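Shikimate 5-dehydrogenase AroE (5-dehydroshikimate reductase) (Mycobacterium tuberculosis, PDB 4P4G) probably catalyses the reversible NADPH-dependent reduction of 3-dehydroshikimate to shikimate, the fourth of seven steps towards chorismate, and here holds shikimate in its pocket. Local coordinates at residues A[17-20]-A[21-24]; A[239-242]-A[243-247]; A[27-31]-A[32-36]; A[255-258]-A[259-263]; A[50-53]-A[54-57]. One frame throughout, in Å; residues are numbered along the deposited sequence.

Contact 1. Residues A[17-20]-A[21-24]. With SKM ((3R,4S,5R)-3,4,5-trihydroxycyclohex-1-ene-1-carboxylic acid), chain C.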
loop_
_atom_site.group_PDB
_atom_site.type_symbol
_atom_site.label_atom_id
_atom_site.label_comp_id
_atom_site.label_asym_id
_atom_site.label_seq_id
_atom_site.Cartn_x
_atom_site.Cartn_y
_atom_site.Cartn_z
ATOM N N HIS A 17 -7.972 12.453 5.190
ATOM C CA HIS A 17 -8.366 11.209 5.858
ATOM C C HIS A 17 -7.200 10.411 6.440
ATOM O O HIS A 17 -7.424 9.451 7.185
ATOM C CB HIS A 17 -9.034 10.291 4.834
ATOM C CG HIS A 17 -8.070 9.739 3.825
ATOM N ND1 HIS A 17 -7.632 10.469 2.740
ATOM C CD2 HIS A 17 -7.431 8.545 3.759
ATOM C CE1 HIS A 17 -6.771 9.745 2.044
ATOM N NE2 HIS A 17 -6.632 8.575 2.642
ATOM N N SER A 18 -5.966 10.755 6.084
ATOM C CA SER A 18 -4.841 9.872 6.402
ATOM C C SER A 18 -4.664 9.670 7.895
ATOM O O SER A 18 -4.666 10.638 8.647
ATOM C CB SER A 18 -3.538 10.399 5.805
ATOM O OG SER A 18 -2.446 9.606 6.247
ATOM N N ARG A 19 -4.522 8.412 8.320
ATOM C CA ARG A 19 -4.212 8.104 9.713
ATOM C C ARG A 19 -2.718 7.825 9.939
ATOM O O ARG A 19 -2.329 7.353 11.005
ATOM C CB ARG A 19 -5.038 6.914 10.218
ATOM C CG ARG A 19 -6.547 7.043 10.066
ATOM C CD ARG A 19 -7.081 8.347 10.599
ATOM N NE ARG A 19 -8.493 8.260 10.976
ATOM C CZ ARG A 19 -9.515 8.309 10.124
ATOM N NH1 ARG A 19 -9.309 8.435 8.815
ATOM N NH2 ARG A 19 -10.757 8.226 10.586
ATOM N N SER A 20 -1.884 8.101 8.940
ATOM C CA SER A 20 -0.438 8.011 9.128
ATOM C C SER A 20 0.114 8.861 10.267
ATOM O O SER A 20 0.987 8.375 11.006
ATOM C CB SER A 20 0.318 8.338 7.838
ATOM O OG SER A 20 0.375 7.207 7.007
ATOM N N PRO A 21 -0.342 10.133 10.405
ATOM C CA PRO A 21 0.241 10.943 11.482
ATOM C C PRO A 21 0.020 10.330 12.856
ATOM O O PRO A 21 0.932 10.375 13.668
ATOM C CB PRO A 21 -0.518 12.272 11.380
ATOM C CG PRO A 21 -0.943 12.366 9.945
ATOM C CD PRO A 21 -1.295 10.923 9.596
ATOM N N GLN A 22 -1.171 9.789 13.102
ATOM C CA GLN A 22 -1.466 9.160 14.385
ATOM C C GLN A 22 -0.440 8.074 14.706
ATOM O O GLN A 22 0.055 7.990 15.844
ATOM C CB GLN A 22 -2.887 8.589 14.401
ATOM C CG GLN A 22 -3.995 9.640 14.517
ATOM C CD GLN A 22 -4.539 10.105 13.182
ATOM O OE1 GLN A 22 -3.803 10.234 12.201
ATOM N NE2 GLN A 22 -5.852 10.361 13.137
ATOM N N LEU A 23 -0.104 7.253 13.708
ATOM C CA LEU A 23 0.820 6.136 13.919
ATOM C C LEU A 23 2.249 6.620 14.104
ATOM O O LEU A 23 2.963 6.151 14.980
ATOM C CB LEU A 23 0.768 5.147 12.754
ATOM C CG LEU A 23 -0.533 4.383 12.574
ATOM C CD1 LEU A 23 -0.350 3.313 11.502
ATOM C CD2 LEU A 23 -0.978 3.769 13.893
ATOM N N HIS A 24 2.681 7.546 13.262
ATOM C CA HIS A 24 4.051 8.030 13.351
ATOM C C HIS A 24 4.281 8.846 14.618
ATOM O O HIS A 24 5.316 8.704 15.261
ATOM C CB HIS A 24 4.395 8.875 12.125
ATOM C CG HIS A 24 4.742 8.071 10.918
ATOM N ND1 HIS A 24 6.044 7.923 10.475
ATOM C CD2 HIS A 24 3.971 7.371 10.056
ATOM C CE1 HIS A 24 6.050 7.174 9.390
ATOM N NE2 HIS A 24 4.802 6.830 9.109
HETATM O O12 SKM C . 1.691 3.471 1.504
HETATM C C8 SKM C . 0.870 4.130 2.464
HETATM C C6 SKM C . -0.548 4.094 1.968
HETATM O O7 SKM C . -0.618 4.487 0.611
HETATM C C5 SKM C . -1.339 5.009 2.754
HETATM C C4 SKM C . -0.893 5.964 3.568
HETATM C C1 SKM C . -1.893 6.843 4.299
HETATM O O2 SKM C . -1.485 7.681 5.115
HETATM O O3 SKM C . -3.116 6.731 4.095
HETATM C C10 SKM C . 0.623 6.222 3.818
HETATM C C9 SKM C . 1.409 5.518 2.673
HETATM O O11 SKM C . 2.721 5.453 3.114
HETATM O O HOH W 1 2.842 5.732 7.059
#
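Arg19 and Gln22 lie against each other at the start of helix 20-30, where Arg19 is the N-cap residue. The Gln22 chain is bent at chi2 (93°) and folds back towards the cap. This puts Gln22 NE2 3.5 Å from Arg19 CD. The amide and guanidinium planes are 16° apart, but the touch is with the arginine methylene and not a bond between the polar groups. Arg19 turns its own NH1 back to His17 O at 2.7 Å, on a lone pair of that carbonyl, and also forms a salt bridge with Asp216.

The two serines face the bound shikimate. In Ser18, OG stands anti to the backbone N (chi1 174°). It takes the backbone N-H of Ser20 at 3.1 Å from N to OG, an ST turn. Its distance to SKM O2 is unusually short, 2.4 Å, and the exact value is doubtful. Ser20 OG gives a bond to SKM O2 at 2.7 Å. Both hydroxyls are directed at this carboxylate oxygen. Water 1 donates to Ser20 OG and is also hydrogen-bonded to His24 NE2 at 3.0 Å, one helical turn on. In the backbone, His24 N bonds to Ser20 O at 2.9 Å, and the edge of the His24 ring lies beside the same oxygen. His24 ND1 pairs with Tyr28 OH.

The loop that carries Ser18 follows strand 7-12. Pro21 and Gln22 rest on strand 37-42, and the His24 ring stacks on Tyr38 of that strand. Leu23 packs on Leu240 of helix 236-252 and on Ala264 and Leu265 of helix 258-267.

Contact 2. Residues A[239-242]-A[243-247]. With SKM ((3R,4S,5R)-3,4,5-trihydroxycyclohex-1-ene-1-carboxylic acid), chain C.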
loop_
_atom_site.group_PDB
_atom_site.type_symbol
_atom_site.label_atom_id
_atom_site.label_comp_id
_atom_site.label_asym_id
_atom_site.label_seq_id
_atom_site.Cartn_x
_atom_site.Cartn_y
_atom_site.Cartn_z
ATOM N N MET A 239 -3.046 -2.919 6.787
ATOM C CA MET A 239 -1.985 -2.628 5.812
ATOM C C MET A 239 -1.224 -1.362 6.205
ATOM O O MET A 239 0.003 -1.319 6.122
ATOM C CB MET A 239 -2.543 -2.471 4.392
ATOM C CG MET A 239 -1.451 -2.413 3.326
ATOM S SD MET A 239 -2.094 -2.201 1.660
ATOM C CE MET A 239 -3.485 -3.323 1.702
ATOM N N LEU A 240 -1.952 -0.339 6.649
ATOM C CA LEU A 240 -1.328 0.914 7.087
ATOM C C LEU A 240 -0.328 0.705 8.226
ATOM O O LEU A 240 0.776 1.230 8.191
ATOM C CB LEU A 240 -2.404 1.919 7.522
ATOM C CG LEU A 240 -1.842 3.267 7.987
ATOM C CD1 LEU A 240 -1.340 4.055 6.775
ATOM C CD2 LEU A 240 -2.914 4.039 8.757
ATOM N N LEU A 241 -0.722 -0.062 9.237
ATOM C CA LEU A 241 0.150 -0.384 10.358
ATOM C C LEU A 241 1.417 -1.082 9.900
ATOM O O LEU A 241 2.527 -0.672 10.256
ATOM C CB LEU A 241 -0.579 -1.314 11.320
ATOM C CG LEU A 241 0.250 -1.747 12.532
ATOM C CD1 LEU A 241 0.646 -0.549 13.377
ATOM C CD2 LEU A 241 -0.533 -2.749 13.355
ATOM N N HIS A 242 1.258 -2.142 9.117
ATOM C CA HIS A 242 2.410 -2.951 8.755
ATOM C C HIS A 242 3.381 -2.231 7.820
ATOM O O HIS A 242 4.586 -2.441 7.918
ATOM C CB HIS A 242 1.982 -4.325 8.230
ATOM C CG HIS A 242 1.538 -5.245 9.323
ATOM N ND1 HIS A 242 2.419 -6.041 10.018
ATOM C CD2 HIS A 242 0.318 -5.458 9.868
ATOM C CE1 HIS A 242 1.754 -6.728 10.937
ATOM N NE2 HIS A 242 0.480 -6.393 10.864
ATOM N N GLN A 243 2.877 -1.372 6.938
ATOM C CA GLN A 243 3.786 -0.591 6.087
ATOM C C GLN A 243 4.441 0.540 6.876
ATOM O O GLN A 243 5.492 1.052 6.486
ATOM C CB GLN A 243 3.072 -0.050 4.834
ATOM C CG GLN A 243 1.998 0.992 5.094
ATOM C CD GLN A 243 2.553 2.387 5.285
ATOM O OE1 GLN A 243 3.426 2.834 4.538
ATOM N NE2 GLN A 243 2.060 3.080 6.298
ATOM N N ALA A 244 3.827 0.931 7.988
ATOM C CA ALA A 244 4.320 2.074 8.749
ATOM C C ALA A 244 5.574 1.712 9.542
ATOM O O ALA A 244 6.414 2.569 9.771
ATOM C CB ALA A 244 3.247 2.619 9.664
ATOM N N PHE A 245 5.695 0.451 9.959
ATOM C CA PHE A 245 6.864 0.009 10.724
ATOM C C PHE A 245 8.178 0.354 10.023
ATOM O O PHE A 245 9.076 0.951 10.613
ATOM C CB PHE A 245 6.824 -1.505 10.961
ATOM C CG PHE A 245 5.678 -1.968 11.815
ATOM C CD1 PHE A 245 5.211 -1.202 12.878
ATOM C CD2 PHE A 245 5.079 -3.194 11.561
ATOM C CE1 PHE A 245 4.155 -1.650 13.666
ATOM C CE2 PHE A 245 4.029 -3.642 12.343
ATOM C CZ PHE A 245 3.566 -2.873 13.393
ATOM N N ALA A 246 8.293 -0.012 8.753
ATOM C CA ALA A 246 9.541 0.191 8.036
ATOM C C ALA A 246 9.763 1.666 7.735
ATOM O O ALA A 246 10.899 2.108 7.579
ATOM C CB ALA A 246 9.554 -0.629 6.758
ATOM N N GLN A 247 8.674 2.423 7.615
ATOM C CA GLN A 247 8.801 3.854 7.390
ATOM C C GLN A 247 9.385 4.538 8.619
ATOM O O GLN A 247 10.294 5.372 8.515
ATOM C CB GLN A 247 7.451 4.461 7.024
ATOM C CG GLN A 247 7.037 4.207 5.597
ATOM C CD GLN A 247 5.855 5.057 5.210
ATOM O OE1 GLN A 247 5.143 5.588 6.078
ATOM N NE2 GLN A 247 5.643 5.215 3.913
HETATM O O12 SKM C . 1.691 3.471 1.504
HETATM C C8 SKM C . 0.870 4.130 2.464
HETATM C C6 SKM C . -0.548 4.094 1.968
HETATM O O7 SKM C . -0.618 4.487 0.611
HETATM C C5 SKM C . -1.339 5.009 2.754
HETATM C C4 SKM C . -0.893 5.964 3.568
HETATM C C1 SKM C . -1.893 6.843 4.299
HETATM O O2 SKM C . -1.485 7.681 5.115
HETATM O O3 SKM C . -3.116 6.731 4.095
HETATM C C10 SKM C . 0.623 6.222 3.818
HETATM C C9 SKM C . 1.409 5.518 2.673
HETATM O O11 SKM C . 2.721 5.453 3.114
HETATM O O HOH W 2 6.931 -2.171 7.352
#
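Met239 O accepts the N-H of Gln243 at 3.0 Å, a regular i to i+4 bond within the single helix 236-252. The bonds of the next two residues are weaker. Ala244 N makes weak bonds to both Leu240 O and Leu241 O, and Phe245 N makes a weak one to Leu241 O. Water 2 accepts from Ala246 N; its very short approach to His242 O is doubtful.

The side chains split between two sides of the helix. On one, Leu241 and Phe245 cross, with Leu241 CG 3.6 Å from Phe245 CZ. Leu241 O sits 3.6 Å above the centre of one Phe245 face. The Phe245 ring also turns its edge towards the face of His242, an offset edge-to-face pair with planes at 80° and centroids 5.4 Å apart.

The other side lines the shikimate pocket. Gln243 has CG between the backbone N and the carbonyl carbon (chi1 67°), the crowded position, and bends again at chi2. Its amide is thereby folded back along the helix. NE2 bonds to a lone pair of Leu240 O at 2.9 Å, which fixes the turn of the amide and presents OE1 to the ligand. Leu240 lies alongside, its CD1 3.8 Å from SKM C4. Gln247 OE1 is held by Ser63 and His24, while NE2 also meets Thr91. One ligand hydroxyl uses both glutamines: SKM O11 donates to Gln243 OE1 at 3.1 Å and accepts from Gln247 NE2 at 3.0 Å.

Contact 3. Residues A[27-31]-A[32-36]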
loop_
_atom_site.group_PDB
_atom_site.type_symbol
_atom_site.label_atom_id
_atom_site.label_comp_id
_atom_site.label_asym_id
_atom_site.label_seq_id
_atom_site.Cartn_x
_atom_site.Cartn_y
_atom_site.Cartn_z
ATOM N N ALA A 27 4.705 6.595 17.452
ATOM C CA ALA A 27 6.040 5.999 17.386
ATOM C C ALA A 27 7.107 6.969 17.867
ATOM O O ALA A 27 7.993 6.589 18.633
ATOM C CB ALA A 27 6.351 5.533 15.968
ATOM N N TYR A 28 7.038 8.216 17.408
ATOM C CA TYR A 28 8.078 9.182 17.760
ATOM C C TYR A 28 8.073 9.439 19.260
ATOM O O TYR A 28 9.128 9.509 19.883
ATOM C CB TYR A 28 7.948 10.494 16.979
ATOM C CG TYR A 28 7.946 10.346 15.468
ATOM C CD1 TYR A 28 8.463 9.215 14.844
ATOM C CD2 TYR A 28 7.423 11.352 14.663
ATOM C CE1 TYR A 28 8.447 9.086 13.457
ATOM C CE2 TYR A 28 7.397 11.231 13.288
ATOM C CZ TYR A 28 7.905 10.096 12.689
ATOM O OH TYR A 28 7.875 9.980 11.320
ATOM N N ARG A 29 6.885 9.558 19.852
ATOM C CA ARG A 29 6.789 9.695 21.305
ATOM C C ARG A 29 7.345 8.480 22.060
ATOM O O ARG A 29 8.028 8.622 23.069
ATOM C CB ARG A 29 5.339 9.968 21.719
ATOM C CG ARG A 29 4.836 11.346 21.307
ATOM C CD ARG A 29 3.528 11.684 22.014
ATOM N NE ARG A 29 2.460 10.747 21.674
ATOM C CZ ARG A 29 1.650 10.889 20.627
ATOM N NH1 ARG A 29 1.791 11.933 19.822
ATOM N NH2 ARG A 29 0.697 9.991 20.389
ATOM N N ALA A 30 7.044 7.280 21.572
ATOM C CA ALA A 30 7.574 6.056 22.177
ATOM C C ALA A 30 9.102 5.992 22.102
ATOM O O ALA A 30 9.752 5.440 22.998
ATOM C CB ALA A 30 6.963 4.836 21.514
ATOM N N LEU A 31 9.662 6.547 21.027
ATOM C CA LEU A 31 11.110 6.545 20.819
ATOM C C LEU A 31 11.806 7.707 21.523
ATOM O O LEU A 31 13.030 7.829 21.451
ATOM C CB LEU A 31 11.432 6.598 19.321
ATOM C CG LEU A 31 11.065 5.365 18.493
ATOM C CD1 LEU A 31 11.266 5.616 16.993
ATOM C CD2 LEU A 31 11.888 4.170 18.960
ATOM N N GLY A 32 11.040 8.573 22.176
ATOM C CA GLY A 32 11.624 9.718 22.858
ATOM C C GLY A 32 11.987 10.875 21.942
ATOM O O GLY A 32 12.754 11.760 22.328
ATOM N N LEU A 33 11.428 10.872 20.737
ATOM C CA LEU A 33 11.621 11.952 19.771
ATOM C C LEU A 33 10.461 12.943 19.881
ATOM O O LEU A 33 9.723 13.163 18.921
ATOM C CB LEU A 33 11.659 11.373 18.357
ATOM C CG LEU A 33 12.639 10.229 18.121
ATOM C CD1 LEU A 33 12.456 9.653 16.727
ATOM C CD2 LEU A 33 14.060 10.696 18.310
ATOM N N HIS A 34 10.311 13.552 21.050
ATOM C CA HIS A 34 9.070 14.247 21.396
ATOM C C HIS A 34 8.727 15.531 20.627
ATOM O O HIS A 34 7.557 15.913 20.570
ATOM C CB HIS A 34 8.997 14.479 22.913
ATOM C CG HIS A 34 8.769 13.224 23.699
ATOM N ND1 HIS A 34 7.527 12.642 23.825
ATOM C CD2 HIS A 34 9.626 12.435 24.391
ATOM C CE1 HIS A 34 7.625 11.549 24.563
ATOM N NE2 HIS A 34 8.890 11.399 24.915
ATOM N N ASP A 35 9.727 16.187 20.039
ATOM C CA ASP A 35 9.499 17.435 19.309
ATOM C C ASP A 35 9.390 17.236 17.795
ATOM O O ASP A 35 9.282 18.204 17.031
ATOM C CB ASP A 35 10.619 18.419 19.612
ATOM C CG ASP A 35 11.987 17.784 19.507
ATOM O OD1 ASP A 35 12.052 16.552 19.310
ATOM O OD2 ASP A 35 12.993 18.511 19.649
ATOM N N TRP A 36 9.436 15.987 17.356
ATOM C CA TRP A 36 9.257 15.687 15.938
ATOM C C TRP A 36 7.800 15.918 15.527
ATOM O O TRP A 36 6.868 15.684 16.311
ATOM C CB TRP A 36 9.666 14.241 15.628
ATOM C CG TRP A 36 11.158 13.980 15.637
ATOM C CD1 TRP A 36 12.101 14.560 16.440
ATOM C CD2 TRP A 36 11.865 13.064 14.788
ATOM N NE1 TRP A 36 13.349 14.065 16.136
ATOM C CE2 TRP A 36 13.228 13.146 15.125
ATOM C CE3 TRP A 36 11.473 12.187 13.770
ATOM C CZ2 TRP A 36 14.204 12.369 14.487
ATOM C CZ3 TRP A 36 12.451 11.427 13.129
ATOM C CH2 TRP A 36 13.794 11.531 13.488
#
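Tyr28 O takes the N-H of Leu33 at 2.8 Å, and Arg29 O takes that of Gly32 at 3.1 Å. These two backbone bonds close helix 20-30 in a Schellman motif. Gly32 has the positive phi (79°) that turns the chain out of the helix. A type I turn from Leu33 to Trp36 follows at once.

The aromatic contact is between Tyr28 and Trp36. Trp36 points its edge at the face of Tyr28, with CE3 4.1 Å above the centre of the phenol ring. The planes are 62° apart.

Apolar contacts fill in round this pair. Tyr28 CD2 lies 3.8 Å from Trp36 CB, and Leu31 CB lies 4.0 Å from Leu33 CG. Leu33 CD1 covers one face of the Trp36 ring. On the exposed side the His34 ring folds back towards the helix, its CE1 3.3 Å from Arg29 O.

The turn leads into strand 37-42. Tyr28 rests on Phe251 of helix 236-252, and Leu31, Leu33 and Trp36 meet Thr252 there. Ala27 and Ala30 face helix 258-267.

Contact 4. Residues A[255-258]-A[259-263]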
loop_
_atom_site.group_PDB
_atom_site.type_symbol
_atom_site.label_atom_id
_atom_site.label_comp_id
_atom_site.label_asym_id
_atom_site.label_seq_id
_atom_site.Cartn_x
_atom_site.Cartn_y
_atom_site.Cartn_z
ATOM N N PRO A 255 14.627 0.967 15.737
ATOM C CA PRO A 255 13.637 -0.092 15.494
ATOM C C PRO A 255 12.233 0.451 15.720
ATOM O O PRO A 255 12.030 1.287 16.604
ATOM C CB PRO A 255 13.954 -1.136 16.576
ATOM C CG PRO A 255 15.323 -0.768 17.107
ATOM C CD PRO A 255 15.412 0.715 16.956
ATOM N N ALA A 256 11.268 -0.024 14.944
ATOM C CA ALA A 256 9.902 0.456 15.107
ATOM C C ALA A 256 9.361 -0.012 16.448
ATOM O O ALA A 256 9.535 -1.168 16.828
ATOM C CB ALA A 256 9.015 -0.028 13.967
ATOM N N PRO A 257 8.718 0.900 17.184
ATOM C CA PRO A 257 8.076 0.536 18.449
ATOM C C PRO A 257 6.705 -0.056 18.143
ATOM O O PRO A 257 5.667 0.627 18.195
ATOM C CB PRO A 257 7.970 1.878 19.181
ATOM C CG PRO A 257 7.876 2.892 18.092
ATOM C CD PRO A 257 8.644 2.349 16.913
ATOM N N ARG A 258 6.720 -1.339 17.790
ATOM C CA ARG A 258 5.536 -2.012 17.279
ATOM C C ARG A 258 4.370 -2.029 18.264
ATOM O O ARG A 258 3.231 -1.848 17.854
ATOM C CB ARG A 258 5.900 -3.427 16.796
ATOM C CG ARG A 258 6.833 -3.407 15.576
ATOM C CD ARG A 258 7.352 -4.787 15.201
ATOM N NE ARG A 258 7.411 -4.980 13.753
ATOM C CZ ARG A 258 8.413 -4.582 12.974
ATOM N NH1 ARG A 258 9.459 -3.951 13.491
ATOM N NH2 ARG A 258 8.369 -4.813 11.666
ATOM N N GLU A 259 4.650 -2.243 19.550
ATOM C CA GLU A 259 3.612 -2.214 20.589
ATOM C C GLU A 259 2.893 -0.858 20.624
ATOM O O GLU A 259 1.660 -0.787 20.574
ATOM C CB GLU A 259 4.208 -2.578 21.969
ATOM C CG GLU A 259 5.178 -1.539 22.608
ATOM C CD GLU A 259 6.260 -1.029 21.642
ATOM O OE1 GLU A 259 6.575 -1.728 20.665
ATOM O OE2 GLU A 259 6.788 0.065 21.850
ATOM N N ALA A 260 3.664 0.222 20.674
ATOM C CA ALA A 260 3.096 1.563 20.739
ATOM C C ALA A 260 2.264 1.884 19.507
ATOM O O ALA A 260 1.209 2.521 19.611
ATOM C CB ALA A 260 4.200 2.597 20.913
ATOM N N MET A 261 2.735 1.458 18.338
ATOM C CA MET A 261 2.032 1.764 17.103
ATOM C C MET A 261 0.757 0.939 17.001
ATOM O O MET A 261 -0.256 1.408 16.487
ATOM C CB MET A 261 2.942 1.535 15.901
ATOM C CG MET A 261 4.094 2.526 15.881
ATOM S SD MET A 261 5.323 2.142 14.620
ATOM C CE MET A 261 4.420 2.521 13.128
ATOM N N THR A 262 0.805 -0.279 17.519
ATOM C CA THR A 262 -0.382 -1.130 17.504
ATOM C C THR A 262 -1.437 -0.566 18.452
ATOM O O THR A 262 -2.628 -0.541 18.120
ATOM C CB THR A 262 -0.043 -2.582 17.863
ATOM O OG1 THR A 262 0.916 -3.089 16.928
ATOM C CG2 THR A 262 -1.292 -3.440 17.800
ATOM N N CYS A 263 -1.007 -0.087 19.615
ATOM C CA CYS A 263 -1.924 0.618 20.513
ATOM C C CYS A 263 -2.517 1.892 19.903
ATOM O O CYS A 263 -3.668 2.244 20.181
ATOM C CB CYS A 263 -1.226 0.950 21.817
ATOM S SG CYS A 263 -0.854 -0.509 22.779
#
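Pro257 O accepts the N-H of Met261 at 3.1 Å, the first full-turn bond of helix 258-267, with Pro257 at the N-cap. One residue on, Arg258 O takes two donors from Thr262. The backbone N lies 2.9 Å and OG1 2.8 Å from that oxygen, and they reach it from opposite faces of the carbonyl plane. With OG1 beside its own backbone N (chi1 -59°), the hydroxyl is aimed back towards the N-terminal end of the helix.

The approach to the helix is an inverse gamma turn centred on Pro257, closed by a weak bond from Arg258 N to Ala256 O.

Apolar contacts gather on the proline. Met261 bends at chi3 and lays SD 4.0 Å from Pro257 CD and 4.3 Å from Ala256 CB. Pro257 CB also meets Ala260 CB at 4.2 Å. Ala27 and Ala30 of helix 20-30 cover this proline, while Met261 continues onto Ala244 and Phe245 of helix 236-252.

The charged side chains lie at the surface. Glu259 folds back so that OE2 comes 3.4 Å from Pro257 CB. Its OE1 is near Arg258 N, but the angle is too poor for a bond. The Arg258 guanidinium leaves the turn for a cation-pi contact with Phe245.

Contact 5. Residues A[50-53]-A[54-57]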
loop_
_atom_site.group_PDB
_atom_site.type_symbol
_atom_site.label_atom_id
_atom_site.label_comp_id
_atom_site.label_asym_id
_atom_site.label_seq_id
_atom_site.Cartn_x
_atom_site.Cartn_y
_atom_site.Cartn_z
ATOM N N VAL A 50 8.179 19.638 -6.759
ATOM C CA VAL A 50 8.319 21.008 -6.254
ATOM C C VAL A 50 8.048 21.074 -4.741
ATOM O O VAL A 50 8.729 21.800 -4.004
ATOM C CB VAL A 50 7.431 21.995 -7.028
ATOM C CG1 VAL A 50 7.421 23.353 -6.334
ATOM C CG2 VAL A 50 7.950 22.154 -8.451
ATOM N N VAL A 51 7.071 20.305 -4.276
ATOM C CA VAL A 51 6.816 20.219 -2.839
ATOM C C VAL A 51 8.026 19.643 -2.085
ATOM O O VAL A 51 8.564 20.273 -1.164
ATOM C CB VAL A 51 5.557 19.391 -2.550
ATOM C CG1 VAL A 51 5.436 19.108 -1.063
ATOM C CG2 VAL A 51 4.312 20.128 -3.077
ATOM N N VAL A 52 8.471 18.459 -2.489
ATOM C CA VAL A 52 9.600 17.824 -1.801
ATOM C C VAL A 52 10.898 18.608 -1.986
ATOM O O VAL A 52 11.701 18.729 -1.053
ATOM C CB VAL A 52 9.793 16.358 -2.231
ATOM C CG1 VAL A 52 10.914 15.717 -1.416
ATOM C CG2 VAL A 52 8.521 15.568 -2.032
ATOM N N GLY A 53 11.090 19.168 -3.180
ATOM C CA GLY A 53 12.283 19.945 -3.475
ATOM C C GLY A 53 12.365 21.222 -2.661
ATOM O O GLY A 53 13.419 21.854 -2.577
ATOM N N GLY A 54 11.239 21.621 -2.079
ATOM C CA GLY A 54 11.193 22.829 -1.279
ATOM C C GLY A 54 11.478 22.614 0.196
ATOM O O GLY A 54 11.656 23.585 0.928
ATOM N N PHE A 55 11.549 21.356 0.631
ATOM C CA PHE A 55 11.745 21.038 2.049
ATOM C C PHE A 55 13.089 21.508 2.582
ATOM O O PHE A 55 14.107 21.402 1.896
ATOM C CB PHE A 55 11.626 19.532 2.310
ATOM C CG PHE A 55 10.224 18.998 2.225
ATOM C CD1 PHE A 55 9.124 19.824 2.430
ATOM C CD2 PHE A 55 10.010 17.660 1.945
ATOM C CE1 PHE A 55 7.824 19.310 2.353
ATOM C CE2 PHE A 55 8.726 17.150 1.859
ATOM C CZ PHE A 55 7.632 17.976 2.069
ATOM N N GLY A 56 13.084 22.007 3.817
ATOM C CA GLY A 56 14.301 22.397 4.506
ATOM C C GLY A 56 15.071 21.218 5.076
ATOM O O GLY A 56 14.657 20.071 4.937
ATOM N N PRO A 57 16.196 21.499 5.749
ATOM C CA PRO A 57 17.116 20.439 6.175
ATOM C C PRO A 57 16.612 19.641 7.380
ATOM O O PRO A 57 17.208 18.624 7.718
ATOM C CB PRO A 57 18.391 21.211 6.533
ATOM C CG PRO A 57 17.900 22.544 6.979
ATOM C CD PRO A 57 16.660 22.837 6.161
HETATM O O HOH W 3 14.337 19.092 -0.431
#
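Phe55 folds back over the last turn of helix 48-53 and presses one ring face on the backbone of Val51 and Val52. The tight part is here. Val52 CA sits 4.1 Å from the ring centroid and 24° off the ring normal, a CH-pi contact. Val51 O lies above the same face, 3.6 Å from the ring plane and towards the rim. The CG1 methyls lie beyond the rim, on the same side of the ring: Val51 CG1 is 4.0 Å from Phe55 CZ, and Val52 CG1 is 4.0 Å from Phe55 CD2. In Phe55 it is the carbonyl carbon that CG opposes (chi1 -73°), which turns the ring back towards the helix. Leu11 of strand 7-12 and Ile41 of strand 37-42 lie against this apolar side, and Trp59 stacks with Phe55.

The other side is looser and more polar. Gly53 and Gly54 are exposed and bring no side chains to the turn. Short-range bonds close it. Gly54 N reaches Val51 O at 3.1 Å, and Phe55 N reaches Val52 O at the same distance. Water 3 donates to Val52 O at 2.7 Å and to Phe55 O at 3.3 Å, so it spans the exit from the turn.

The chemistry is that of a helix end with two sides. Backbone bonds and water serve several polar atoms of the turn, while the phenylalanine ring covers the backbone of Val51 and Val52 with one face and contacts Ile41 and, on strand 98-102, Trp99.

Overall arrangement
Contacts 1 and 2 are the buried pair and the two that touch shikimate. They join helix 20-30 to helix 236-252 and meet through His24 and Gln247 and through Leu240. On their ligand side the chemistry is hydroxyls and amides. Contact 4 is partly buried, and contacts 3 and 5 lie at the surface, where backbone capping and aromatic packing prevail. Helix 20-30 begins in contact 1 and ends in contact 3. Contact 2 lies on helix 236-252, and contact 4 starts the helix that follows it. Contact 4 packs on contacts 1, 2 and 3. Contact 5 touches none of the others; its centre is about 29 Å from that of contact 4.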